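PDB 3B4U: dihydrodipicolinate synthase from Agrobacterium tumefaciens, which probably catalyses the condensation of pyruvate with aspartate semialdehyde, an early step of lysine biosynthesis. Local coordinates for residues 21-31 / 61-70. Sequence-based numbering, arbitrary orientation.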
ATOM      1  N   VAL B  21      -1.117 -19.200   7.977  1.00  8.84           N
ATOM      2  CA  VAL B  21      -0.308 -18.880   9.145  1.00  8.12           C
ATOM      3  C   VAL B  21      -0.283 -20.051  10.108  1.00  8.60           C
ATOM      4  O   VAL B  21      -1.315 -20.639  10.394  1.00  9.07           O
ATOM      5  CB  VAL B  21      -0.825 -17.589   9.798  1.00  8.04           C
ATOM      6  CG1 VAL B  21      -0.089 -17.310  11.155  1.00  9.37           C
ATOM      7  CG2 VAL B  21      -0.659 -16.412   8.845  1.00  9.48           C
ATOM      8  N   ASP B  22       0.899 -20.410  10.587  1.00  8.20           N
ATOM      9  CA  ASP B  22       1.049 -21.415  11.657  1.00  8.23           C
ATOM     10  C   ASP B  22       0.883 -20.723  12.974  1.00  8.49           C
ATOM     11  O   ASP B  22       1.827 -20.223  13.576  1.00  8.30           O
ATOM     12  CB  ASP B  22       2.399 -22.112  11.538  1.00  9.60           C
ATOM     13  CG  ASP B  22       2.525 -23.316  12.430  1.00 11.36           C
ATOM     14  OD1 ASP B  22       1.891 -23.346  13.483  1.00 10.57           O
ATOM     15  OD2 ASP B  22       3.316 -24.226  12.101  1.00 16.51           O
ATOM     16  N   ILE B  23      -0.360 -20.639  13.416  1.00  8.30           N
ATOM     17  CA  ILE B  23      -0.665 -19.833  14.575  1.00  9.44           C
ATOM     18  C   ILE B  23      -0.010 -20.378  15.851  1.00  8.60           C
ATOM     19  O   ILE B  23       0.492 -19.598  16.671  1.00  8.62           O
ATOM     20  CB  ILE B  23      -2.193 -19.666  14.753  1.00  9.39           C
ATOM     21  CG1 ILE B  23      -2.510 -18.669  15.858  1.00  9.99           C
ATOM     22  CG2 ILE B  23      -2.894 -21.003  15.069  1.00 13.65           C
ATOM     23  CD1 ILE B  23      -1.945 -17.297  15.667  1.00 10.75           C
ATOM     24  N   ASP B  24       0.057 -21.697  16.010  1.00  9.95           N
ATOM     25  CA  ASP B  24       0.709 -22.227  17.202  1.00 10.47           C
ATOM     26  C   ASP B  24       2.186 -21.886  17.219  1.00  9.19           C
ATOM     27  O   ASP B  24       2.702 -21.519  18.280  1.00  9.87           O
ATOM     28  CB  ASP B  24       0.522 -23.758  17.315  1.00 13.16           C
ATOM     29  CG  ASP B  24      -0.922 -24.176  17.565  1.00 17.17           C
ATOM     30  OD1 ASP B  24      -1.764 -23.337  17.938  1.00 20.04           O
ATOM     31  OD2 ASP B  24      -1.184 -25.391  17.416  1.00 24.80           O
ATOM     32  N   ALA B  25       2.852 -22.022  16.087  1.00  9.24           N
ATOM     33  CA  ALA B  25       4.277 -21.674  16.002  1.00  9.09           C
ATOM     34  C   ALA B  25       4.490 -20.189  16.255  1.00  8.51           C
ATOM     35  O   ALA B  25       5.474 -19.793  16.909  1.00  8.38           O
ATOM     36  CB  ALA B  25       4.851 -22.039  14.637  1.00  9.68           C
ATOM     37  N   MET B  26       3.545 -19.364  15.796  1.00  6.80           N
ATOM     38  CA  MET B  26       3.664 -17.924  15.965  1.00  6.83           C
ATOM     39  C   MET B  26       3.566 -17.530  17.424  1.00  6.71           C
ATOM     40  O   MET B  26       4.355 -16.724  17.927  1.00  7.12           O
ATOM     41  CB  MET B  26       2.605 -17.237  15.121  1.00  6.31           C
ATOM     42  CG  MET B  26       2.789 -15.753  15.013  1.00  6.81           C
ATOM     43  SD  MET B  26       1.447 -15.030  13.822  1.00  2.76           S
ATOM     44  CE  MET B  26       1.877 -13.156  13.990  1.00  8.29           C
ATOM     45  N   ILE B  27       2.589 -18.121  18.109  1.00  7.17           N
ATOM     46  CA  ILE B  27       2.394 -17.848  19.520  1.00  7.62           C
ATOM     47  C   ILE B  27       3.587 -18.352  20.333  1.00  7.65           C
ATOM     48  O   ILE B  27       4.050 -17.695  21.241  1.00  7.65           O
ATOM     49  CB  ILE B  27       1.059 -18.450  20.006  1.00  7.89           C
ATOM     50  CG1 ILE B  27      -0.082 -17.637  19.398  1.00  8.72           C
ATOM     51  CG2 ILE B  27       0.972 -18.486  21.499  1.00  9.34           C
ATOM     52  CD1 ILE B  27      -1.464 -18.260  19.487  1.00 10.32           C
ATOM     53  N   ALA B  28       4.079 -19.540  20.012  1.00  7.56           N
ATOM     54  CA  ALA B  28       5.247 -20.086  20.722  1.00  8.49           C
ATOM     55  C   ALA B  28       6.494 -19.199  20.533  1.00  7.78           C
ATOM     56  O   ALA B  28       7.258 -18.978  21.474  1.00  7.85           O
ATOM     57  CB  ALA B  28       5.514 -21.539  20.269  1.00  9.18           C
ATOM     58  N   HIS B  29       6.649 -18.672  19.332  1.00  7.16           N
ATOM     59  CA  HIS B  29       7.739 -17.750  19.054  1.00  7.26           C
ATOM     60  C   HIS B  29       7.576 -16.459  19.849  1.00  6.91           C
ATOM     61  O   HIS B  29       8.538 -15.972  20.442  1.00  7.40           O
ATOM     62  CB  HIS B  29       7.844 -17.514  17.547  1.00  7.30           C
ATOM     63  CG  HIS B  29       8.912 -16.566  17.171  1.00  6.92           C
ATOM     64  ND1 HIS B  29      10.236 -16.784  17.469  1.00  7.19           N
ATOM     65  CD2 HIS B  29       8.830 -15.393  16.505  1.00  6.77           C
ATOM     66  CE1 HIS B  29      10.926 -15.756  16.995  1.00  6.42           C
ATOM     67  NE2 HIS B  29      10.107 -14.892  16.407  1.00  7.10           N
ATOM     68  N   ALA B  30       6.368 -15.931  19.914  1.00  6.92           N
ATOM     69  CA  ALA B  30       6.114 -14.754  20.739  1.00  7.11           C
ATOM     70  C   ALA B  30       6.479 -15.029  22.196  1.00  7.53           C
ATOM     71  O   ALA B  30       7.125 -14.217  22.852  1.00  7.42           O
ATOM     72  CB  ALA B  30       4.661 -14.333  20.626  1.00  7.21           C
ATOM     73  N   ARG B  31       6.054 -16.172  22.731  1.00  7.71           N
ATOM     74  CA  ARG B  31       6.355 -16.506  24.117  1.00  8.06           C
ATOM     75  C   ARG B  31       7.857 -16.596  24.342  1.00  8.32           C
ATOM     76  O   ARG B  31       8.360 -16.164  25.379  1.00  8.82           O
ATOM     77  CB  ARG B  31       5.725 -17.834  24.499  1.00  9.58           C
ATOM     78  CG  ARG B  31       4.220 -17.765  24.638  1.00 12.08           C
ATOM     79  CD  ARG B  31       3.780 -17.078  25.910  1.00 18.64           C
ATOM     80  NE  ARG B  31       2.338 -17.250  26.165  1.00 19.08           N
ATOM     81  CZ  ARG B  31       1.643 -16.567  27.077  1.00 20.30           C
ATOM     82  NH1 ARG B  31       0.355 -16.809  27.197  1.00 21.79           N
ATOM     83  NH2 ARG B  31       2.194 -15.655  27.859  1.00 19.77           N
ATOM     84  N   ILE B  61      -5.681 -14.060  14.046  1.00  5.89           N
ATOM     85  CA  ILE B  61      -4.418 -14.145  14.747  1.00  6.12           C
ATOM     86  C   ILE B  61      -4.488 -13.419  16.083  1.00  6.54           C
ATOM     87  O   ILE B  61      -4.092 -13.966  17.120  1.00  6.30           O
ATOM     88  CB  ILE B  61      -3.284 -13.617  13.859  1.00  5.98           C
ATOM     89  CG1 ILE B  61      -3.047 -14.567  12.676  1.00  6.62           C
ATOM     90  CG2 ILE B  61      -1.992 -13.452  14.669  1.00  7.28           C
ATOM     91  CD1 ILE B  61      -2.263 -13.934  11.526  1.00  8.05           C
ATOM     92  N   LEU B  62      -4.998 -12.196  16.088  1.00  6.44           N
ATOM     93  CA  LEU B  62      -5.080 -11.440  17.339  1.00  7.55           C
ATOM     94  C   LEU B  62      -5.955 -12.179  18.354  1.00  7.72           C
ATOM     95  O   LEU B  62      -5.614 -12.291  19.535  1.00  7.30           O
ATOM     96  CB  LEU B  62      -5.577 -10.016  17.085  1.00  7.64           C
ATOM     97  CG  LEU B  62      -5.637  -9.124  18.324  1.00  9.07           C
ATOM     98  CD1 LEU B  62      -4.283  -8.977  18.991  1.00 11.37           C
ATOM     99  CD2 LEU B  62      -6.224  -7.779  17.944  1.00 11.34           C
ATOM    100  N   SER B  63      -7.112 -12.653  17.903  1.00  7.21           N
ATOM    101  CA  SER B  63      -8.008 -13.395  18.775  1.00  7.80           C
ATOM    102  C   SER B  63      -7.310 -14.630  19.339  1.00  7.73           C
ATOM    103  O   SER B  63      -7.447 -14.953  20.521  1.00  7.76           O
ATOM    104  CB  SER B  63      -9.251 -13.772  17.981  1.00  8.57           C
ATOM    105  OG  SER B  63     -10.155 -14.512  18.784  1.00 10.02           O
ATOM    106  N   SER B  64      -6.580 -15.361  18.507  1.00  7.52           N
ATOM    107  CA  SER B  64      -5.863 -16.544  18.970  1.00  7.97           C
ATOM    108  C   SER B  64      -4.759 -16.211  19.970  1.00  6.93           C
ATOM    109  O   SER B  64      -4.571 -16.944  20.949  1.00  7.21           O
ATOM    110  CB  SER B  64      -5.280 -17.305  17.796  1.00  7.79           C
ATOM    111  OG  SER B  64      -6.289 -17.855  16.969  1.00  9.48           O
ATOM    112  N   PHE B  65      -4.043 -15.110  19.745  1.00  6.47           N
ATOM    113  CA  PHE B  65      -3.020 -14.691  20.718  1.00  6.75           C
ATOM    114  C   PHE B  65      -3.646 -14.444  22.075  1.00  7.01           C
ATOM    115  O   PHE B  65      -3.101 -14.864  23.115  1.00  7.94           O
ATOM    116  CB  PHE B  65      -2.347 -13.387  20.250  1.00  6.50           C
ATOM    117  CG  PHE B  65      -1.028 -13.593  19.542  1.00  6.28           C
ATOM    118  CD1 PHE B  65      -0.969 -14.165  18.283  1.00  7.07           C
ATOM    119  CD2 PHE B  65       0.170 -13.204  20.157  1.00  6.68           C
ATOM    120  CE1 PHE B  65       0.272 -14.370  17.678  1.00  7.20           C
ATOM    121  CE2 PHE B  65       1.386 -13.431  19.556  1.00  6.90           C
ATOM    122  CZ  PHE B  65       1.443 -14.015  18.311  1.00  7.10           C
ATOM    123  N   ILE B  66      -4.781 -13.751  22.080  1.00  7.17           N
ATOM    124  CA  ILE B  66      -5.445 -13.405  23.334  1.00  8.13           C
ATOM    125  C   ILE B  66      -6.016 -14.656  24.007  1.00  8.39           C
ATOM    126  O   ILE B  66      -5.872 -14.831  25.221  1.00  8.33           O
ATOM    127  CB  ILE B  66      -6.468 -12.290  23.087  1.00  8.71           C
ATOM    128  CG1 ILE B  66      -5.697 -11.021  22.696  1.00 10.60           C
ATOM    129  CG2 ILE B  66      -7.323 -12.059  24.331  1.00 10.02           C
ATOM    130  CD1 ILE B  66      -6.549  -9.842  22.239  1.00 11.63           C
ATOM    131  N   ALA B  67      -6.601 -15.564  23.236  1.00  8.14           N
ATOM    132  CA  ALA B  67      -7.107 -16.818  23.809  1.00  9.23           C
ATOM    133  C   ALA B  67      -5.983 -17.675  24.370  1.00  9.30           C
ATOM    134  O   ALA B  67      -6.186 -18.389  25.355  1.00 10.08           O
ATOM    135  CB  ALA B  67      -7.897 -17.593  22.768  1.00 10.39           C
ATOM    136  N   ALA B  68      -4.785 -17.572  23.796  1.00  8.71           N
ATOM    137  CA  ALA B  68      -3.605 -18.307  24.243  1.00  9.43           C
ATOM    138  C   ALA B  68      -2.976 -17.659  25.495  1.00  9.49           C
ATOM    139  O   ALA B  68      -1.961 -18.123  25.986  1.00 10.86           O
ATOM    140  CB  ALA B  68      -2.585 -18.413  23.126  1.00  9.78           C
ATOM    141  N   GLY B  69      -3.509 -16.544  25.927  1.00  8.90           N
ATOM    142  CA  GLY B  69      -3.133 -15.990  27.212  1.00  8.58           C
ATOM    143  C   GLY B  69      -2.045 -14.962  27.217  1.00  8.92           C
ATOM    144  O   GLY B  69      -1.636 -14.558  28.287  1.00  9.29           O
ATOM    145  N   ILE B  70      -1.590 -14.540  26.047  1.00  8.29           N
ATOM    146  CA  ILE B  70      -0.656 -13.435  25.987  1.00  8.93           C
ATOM    147  C   ILE B  70      -1.426 -12.163  26.319  1.00  8.40           C
ATOM    148  O   ILE B  70      -2.481 -11.895  25.753  1.00  9.43           O
ATOM    149  CB  ILE B  70       0.054 -13.356  24.619  1.00  8.89           C
ATOM    150  CG1 ILE B  70       0.995 -14.555  24.460  1.00 10.57           C
ATOM    151  CG2 ILE B  70       0.860 -12.052  24.512  1.00  9.70           C
ATOM    152  CD1 ILE B  70       1.583 -14.732  23.083  1.00 11.30           C
TER
HETATM  153  O   HOH W   1       0.863 -19.423  25.144  1.00 22.85           O
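Ile27 has CG1 beside its own backbone N (chi1 -71°), and Phe65 has a first torsion intermediate between the staggered positions. These torsions bring the isoleucine branch over one face of the ring. Ile27 CG1 lies 3.9 Å from the Phe65 ring centroid, displaced toward the rim, in a CH-pi contact. Met26 comes to the ring edge instead. Met26 CG meets Phe65 CE1 at 3.9 Å near the ring plane. The Met26 sulfur lies further out along the same edge, a Met-aromatic contact, and touches Ile61 CG2. Ala30 CB approaches Phe65 CE2 obliquely at 3.6 Å. Ile23, Met26, Ile27 and Ala30 form the hole that takes Phe65 as a knob. Beside it, Ile23 CG1 rests against Ser64 CB at 3.6 Å, and Val21 meets Ile61 tip to tip.

The two helices follow successive strands of the TIM barrel and are neighbours in its outer layer. Segments 23-31 and 61-67 cross at -56°, with their axes 10.4 Å apart at closest approach. Phe65 also touches Leu43 and Ile75 on the barrel strands, so the ring is buried between the helix pair and the sheet.

At the C-terminal end of the contact a polar group joins the apolar ones. Helix 57-67 ends in a Schellman motif, with Gly69 at positive phi. Arg31 bends at its second torsion and lays its guanidinium across Ile70, whose CG1 sits over the centre of one face, 3.4 Å from Arg31 CZ. Arg31 NH1 donates to Ala68 O at 2.9 Å. The oxygen lies close to the guanidinium plane, but the bond is bent, with an N-H...O angle of 141°, and the donor is tilted out of the carbonyl plane. A water accepts from Arg31 NE at 2.8 Å and donates to the same Ala68 O, giving this carbonyl a direct and a water-mediated link to the arginine.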